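Putative nisin-resistance protein (Streptococcus agalactiae 515, PDB 4Y68) is a lipoprotein of peptidase family S41 that probably cleaves the lantibiotic nisin and so confers resistance to it. Local coordinates at residues S32-Y35 against G36-L40; Q60-E63 against K64-T68. All blocks are in the same frame, centred on the assembly; numbering follows the deposited sequence.

How the contacts relate
Near the N terminus the chain enters helix 32-46, whose first two turns hold contact 1; it then reverses into helix 55-66, whose last turns hold contact 2. Each contact closes no more than single helical turns, and the two follow in series, neither nested nor crossed. Because the helices run in opposite directions, the start of the first lies beside the end of the second, with the contact centres about 10 Å apart. The carboxylate of E33 in contact 1 forms a salt bridge with K67 in contact 2, OE2 to NZ 3.1 Å, while L66 CD1 packs on the backbone of G36, 3.4 Å from its C. Helix 72-87 touches both.

Contact 1: S32-Y35 against G36-L40; sequences SERY and GRVIL
The carboxylate oxygen OE2 of E33 accepts a hydrogen bond from a water, 2.6 Å from that water's oxygen, and the same water accepts one from R37. This second bond is met in the guanidinium plane, at its edge, and measures 2.7 Å from R37 NH1 to the water. The main partner of OE2 is K67 of helix 55-66. E33 and R37 point the same way, side by side one turn apart, but their flat ends are 77° apart and OE2 lies well out of the guanidinium plane. No N-H of R37 therefore aims at OE2, 4.4 Å from NH1, and the water mediates instead. A bend at chi3 (73°) brings NH1 of R37 to the water.

On another side, R34 folds back at chi2 and chi3, and V38 CG2 lies over one face of its guanidinium, offset toward the rim and 3.4 Å from NH1 of R34. V38 thus gives that flat cation an apolar surface. The buried flank carries Y35, its CE2 3.9 Å from I39 CD1; its ring stacks with Y72, and its hydroxyl bonds to D264 and R76. Beneath these side chains runs the α-helical backbone, with V38 N bonded to R34 O at 2.8 Å. The helix is thus two-faced: charge and water on its polar flank, aromatic and aliphatic packing inward, and a carboxylate whose charge K67 probably helps to stabilise.

Contact 2: Q60-E63 against K64-T68; sequences QRSE and KKLKT
K65 runs back along R61, one helical turn earlier, the two side chains lying alongside and pointing the same way. Its CB rests near the backbone, 3.7 Å from S62 O. With CG beside its own backbone N (chi1 -56°), the chain turns back along the helix, and CG comes to 3.4 Å from R61 O. From there the chain is extended through CD to CE, until a bend at chi4 (78°) swings the ammonium against the aliphatic part of R61, where NZ lies beside CG and CD. It also stands at the edge of the guanidinium, near its plane, with R61 NE 3.9 Å from K65 NZ. Two like charges this near probably repel one another somewhat, an effect that the salt bridge of R61 to E81 probably offsets. The methylenes of both residues lie alongside at the surface, and K65 also touches I78 of helix 72-87.

L66 is buried, and an apolar leucine suits the interface with helices 32-46 and 72-87; its CG, beside its own backbone N, lies 3.3 Å from S62 O. A small serine suits the buried position of S62, where those two helices come close. The α-helical hydrogen bonds continue beneath, L66 N to S62 O measuring 3.0 Å, whereas K67 N to E63 O is weak, its angle at the hydrogen only 134°. K67 folds its CG over E63 O and pairs with E33, while E63 forms a salt bridge with R59 within its own helix.

In the fold, helix 55-66 lies against its two helical neighbours: E63 touches R37 of helix 32-46, and S62 and L66 pack on L40 of that helix and on V79 and I78, respectively, of helix 72-87.

Contact 1: S32-Y35 against G36-L40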
loop_
_atom_site.group_PDB
_atom_site.type_symbol
_atom_site.label_atom_id
_atom_site.label_comp_id
_atom_site.label_asym_id
_atom_site.label_seq_id
_atom_site.Cartn_x
_atom_site.Cartn_y
_atom_site.Cartn_z
ATOM N N SER A 32 2.361 31.240 0.523
ATOM C CA SER A 32 2.931 30.187 1.341
ATOM C C SER A 32 2.104 29.901 2.595
ATOM O O SER A 32 1.974 28.742 2.992
ATOM C CB SER A 32 4.353 30.548 1.712
ATOM O OG SER A 32 5.101 30.699 0.525
ATOM N N GLU A 33 1.524 30.932 3.207
ATOM C CA GLU A 33 0.623 30.699 4.334
ATOM C C GLU A 33 -0.621 29.900 3.945
ATOM O O GLU A 33 -0.942 28.909 4.600
ATOM C CB GLU A 33 0.180 32.007 4.977
ATOM C CG GLU A 33 -0.778 31.792 6.150
ATOM C CD GLU A 33 -1.178 33.087 6.858
ATOM O OE1 GLU A 33 -0.772 34.169 6.387
ATOM O OE2 GLU A 33 -1.912 33.025 7.878
ATOM N N ARG A 34 -1.339 30.361 2.927
ATOM C CA ARG A 34 -2.497 29.637 2.370
ATOM C C ARG A 34 -2.163 28.167 2.109
ATOM O O ARG A 34 -2.894 27.268 2.506
ATOM C CB ARG A 34 -2.947 30.279 1.043
ATOM C CG ARG A 34 -4.439 30.574 0.884
ATOM C CD ARG A 34 -5.271 29.348 0.652
ATOM N NE ARG A 34 -5.878 28.887 1.899
ATOM C CZ ARG A 34 -6.940 28.076 1.988
ATOM N NH1 ARG A 34 -7.551 27.619 0.898
ATOM N NH2 ARG A 34 -7.399 27.722 3.187
ATOM N N TYR A 35 -1.051 27.954 1.408
ATOM C CA TYR A 35 -0.605 26.626 1.025
ATOM C C TYR A 35 -0.503 25.745 2.267
ATOM O O TYR A 35 -0.940 24.597 2.253
ATOM C CB TYR A 35 0.722 26.735 0.278
ATOM C CG TYR A 35 1.365 25.450 -0.205
ATOM C CD1 TYR A 35 1.337 25.100 -1.552
ATOM C CD2 TYR A 35 2.049 24.614 0.674
ATOM C CE1 TYR A 35 1.945 23.934 -2.007
ATOM C CE2 TYR A 35 2.655 23.443 0.236
ATOM C CZ TYR A 35 2.603 23.108 -1.113
ATOM O OH TYR A 35 3.231 21.961 -1.569
ATOM N N GLY A 36 0.023 26.308 3.356
ATOM C CA GLY A 36 0.128 25.576 4.602
ATOM C C GLY A 36 -1.222 25.317 5.245
ATOM O O GLY A 36 -1.446 24.258 5.835
ATOM N N ARG A 37 -2.132 26.280 5.131
ATOM C CA ARG A 37 -3.436 26.153 5.767
ATOM C C ARG A 37 -4.321 25.125 5.034
ATOM O O ARG A 37 -5.136 24.435 5.656
ATOM C CB ARG A 37 -4.127 27.510 5.851
ATOM C CG ARG A 37 -3.502 28.427 6.886
ATOM C CD ARG A 37 -4.178 29.781 6.912
ATOM N NE ARG A 37 -5.499 29.734 7.526
ATOM C CZ ARG A 37 -5.719 29.906 8.827
ATOM N NH1 ARG A 37 -4.700 30.124 9.654
ATOM N NH2 ARG A 37 -6.960 29.857 9.305
ATOM N N VAL A 38 -4.122 25.009 3.727
ATOM C CA VAL A 38 -4.800 23.996 2.923
ATOM C C VAL A 38 -4.461 22.601 3.428
ATOM O O VAL A 38 -5.324 21.739 3.504
ATOM C CB VAL A 38 -4.412 24.100 1.420
ATOM C CG1 VAL A 38 -4.670 22.765 0.709
ATOM C CG2 VAL A 38 -5.174 25.234 0.765
ATOM N N ILE A 39 -3.201 22.381 3.786
ATOM C CA ILE A 39 -2.805 21.072 4.299
ATOM C C ILE A 39 -3.431 20.801 5.670
ATOM O O ILE A 39 -3.874 19.695 5.948
ATOM C CB ILE A 39 -1.279 20.935 4.395
ATOM C CG1 ILE A 39 -0.650 21.085 2.997
ATOM C CG2 ILE A 39 -0.911 19.583 5.070
ATOM C CD1 ILE A 39 0.875 21.332 3.025
ATOM N N LEU A 40 -3.495 21.822 6.514
ATOM C CA LEU A 40 -4.090 21.667 7.837
ATOM C C LEU A 40 -5.586 21.343 7.733
ATOM O O LEU A 40 -6.082 20.473 8.451
ATOM C CB LEU A 40 -3.842 22.930 8.688
ATOM C CG LEU A 40 -2.365 23.213 9.021
ATOM C CD1 LEU A 40 -2.200 24.537 9.762
ATOM C CD2 LEU A 40 -1.726 22.065 9.846
HETATM O O HOH W 1 -2.142 30.979 9.416
#

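Contact 2: Q60-E63 against K64-T68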
loop_
_atom_site.group_PDB
_atom_site.type_symbol
_atom_site.label_atom_id
_atom_site.label_comp_id
_atom_site.label_asym_id
_atom_site.label_seq_id
_atom_site.Cartn_x
_atom_site.Cartn_y
_atom_site.Cartn_z
ATOM N N GLN A 60 -2.752 25.231 16.077
ATOM C CA GLN A 60 -2.606 26.658 16.355
ATOM C C GLN A 60 -1.144 27.064 16.250
ATOM O O GLN A 60 -0.814 28.065 15.616
ATOM C CB GLN A 60 -3.175 27.008 17.740
ATOM C CG GLN A 60 -2.798 28.401 18.263
ATOM C CD GLN A 60 -1.485 28.416 19.066
ATOM O OE1 GLN A 60 -1.039 27.383 19.608
ATOM N NE2 GLN A 60 -0.861 29.592 19.143
ATOM N N ARG A 61 -0.259 26.271 16.845
ATOM C CA ARG A 61 1.164 26.583 16.790
ATOM C C ARG A 61 1.658 26.595 15.347
ATOM O O ARG A 61 2.533 27.382 14.966
ATOM C CB ARG A 61 1.976 25.583 17.608
ATOM C CG ARG A 61 3.471 25.859 17.527
ATOM C CD ARG A 61 4.268 25.104 18.596
ATOM N NE ARG A 61 4.141 23.657 18.466
ATOM C CZ ARG A 61 3.500 22.881 19.330
ATOM N NH1 ARG A 61 2.938 23.405 20.408
ATOM N NH2 ARG A 61 3.434 21.577 19.122
ATOM N N SER A 62 1.087 25.708 14.539
ATOM C CA SER A 62 1.481 25.606 13.148
ATOM C C SER A 62 1.008 26.830 12.344
ATOM O O SER A 62 1.756 27.410 11.562
ATOM C CB SER A 62 0.919 24.309 12.573
ATOM O OG SER A 62 1.234 24.204 11.210
ATOM N N GLU A 63 -0.241 27.229 12.561
ATOM C CA GLU A 63 -0.787 28.437 11.934
ATOM C C GLU A 63 0.000 29.707 12.292
ATOM O O GLU A 63 0.184 30.591 11.456
ATOM C CB GLU A 63 -2.256 28.604 12.321
ATOM C CG GLU A 63 -3.133 27.541 11.717
ATOM C CD GLU A 63 -4.489 27.480 12.348
ATOM O OE1 GLU A 63 -4.664 28.117 13.400
ATOM O OE2 GLU A 63 -5.382 26.793 11.800
ATOM N N LYS A 64 0.485 29.787 13.525
ATOM C CA LYS A 64 1.263 30.955 13.950
ATOM C C LYS A 64 2.555 31.047 13.143
ATOM O O LYS A 64 2.878 32.105 12.606
ATOM C CB LYS A 64 1.556 30.910 15.455
ATOM C CG LYS A 64 2.406 32.082 15.960
ATOM C CD LYS A 64 2.299 32.267 17.469
ATOM C CE LYS A 64 3.660 32.159 18.170
ATOM N NZ LYS A 64 3.590 32.517 19.628
ATOM N N LYS A 65 3.277 29.937 13.019
ATOM C CA LYS A 65 4.470 29.932 12.177
ATOM C C LYS A 65 4.132 30.232 10.703
ATOM O O LYS A 65 4.890 30.918 10.020
ATOM C CB LYS A 65 5.202 28.583 12.291
ATOM C CG LYS A 65 5.572 28.191 13.726
ATOM C CD LYS A 65 6.609 27.063 13.733
ATOM C CE LYS A 65 7.087 26.734 15.151
ATOM N NZ LYS A 65 6.121 25.898 15.943
ATOM N N LEU A 66 3.005 29.713 10.204
ATOM C CA LEU A 66 2.694 29.872 8.785
ATOM C C LEU A 66 2.509 31.348 8.400
ATOM O O LEU A 66 2.716 31.709 7.252
ATOM C CB LEU A 66 1.440 29.068 8.401
ATOM C CG LEU A 66 1.568 27.548 8.243
ATOM C CD1 LEU A 66 0.220 26.938 7.854
ATOM C CD2 LEU A 66 2.610 27.200 7.214
ATOM N N LYS A 67 2.135 32.197 9.359
ATOM C CA LYS A 67 1.908 33.616 9.071
ATOM C C LYS A 67 3.152 34.277 8.469
ATOM O O LYS A 67 3.045 35.191 7.659
ATOM C CB LYS A 67 1.477 34.390 10.334
ATOM C CG LYS A 67 0.240 33.842 11.054
ATOM C CD LYS A 67 -0.830 34.919 11.291
ATOM C CE LYS A 67 -1.343 35.499 9.963
ATOM N NZ LYS A 67 -2.818 35.312 9.767
ATOM N N THR A 68 4.333 33.804 8.845
ATOM C CA THR A 68 5.554 34.383 8.292
ATOM C C THR A 68 6.305 33.442 7.362
ATOM O O THR A 68 7.478 33.678 7.068
ATOM C CB THR A 68 6.527 34.836 9.413
ATOM O OG1 THR A 68 6.847 33.727 10.271
ATOM C CG2 THR A 68 5.901 35.964 10.235
#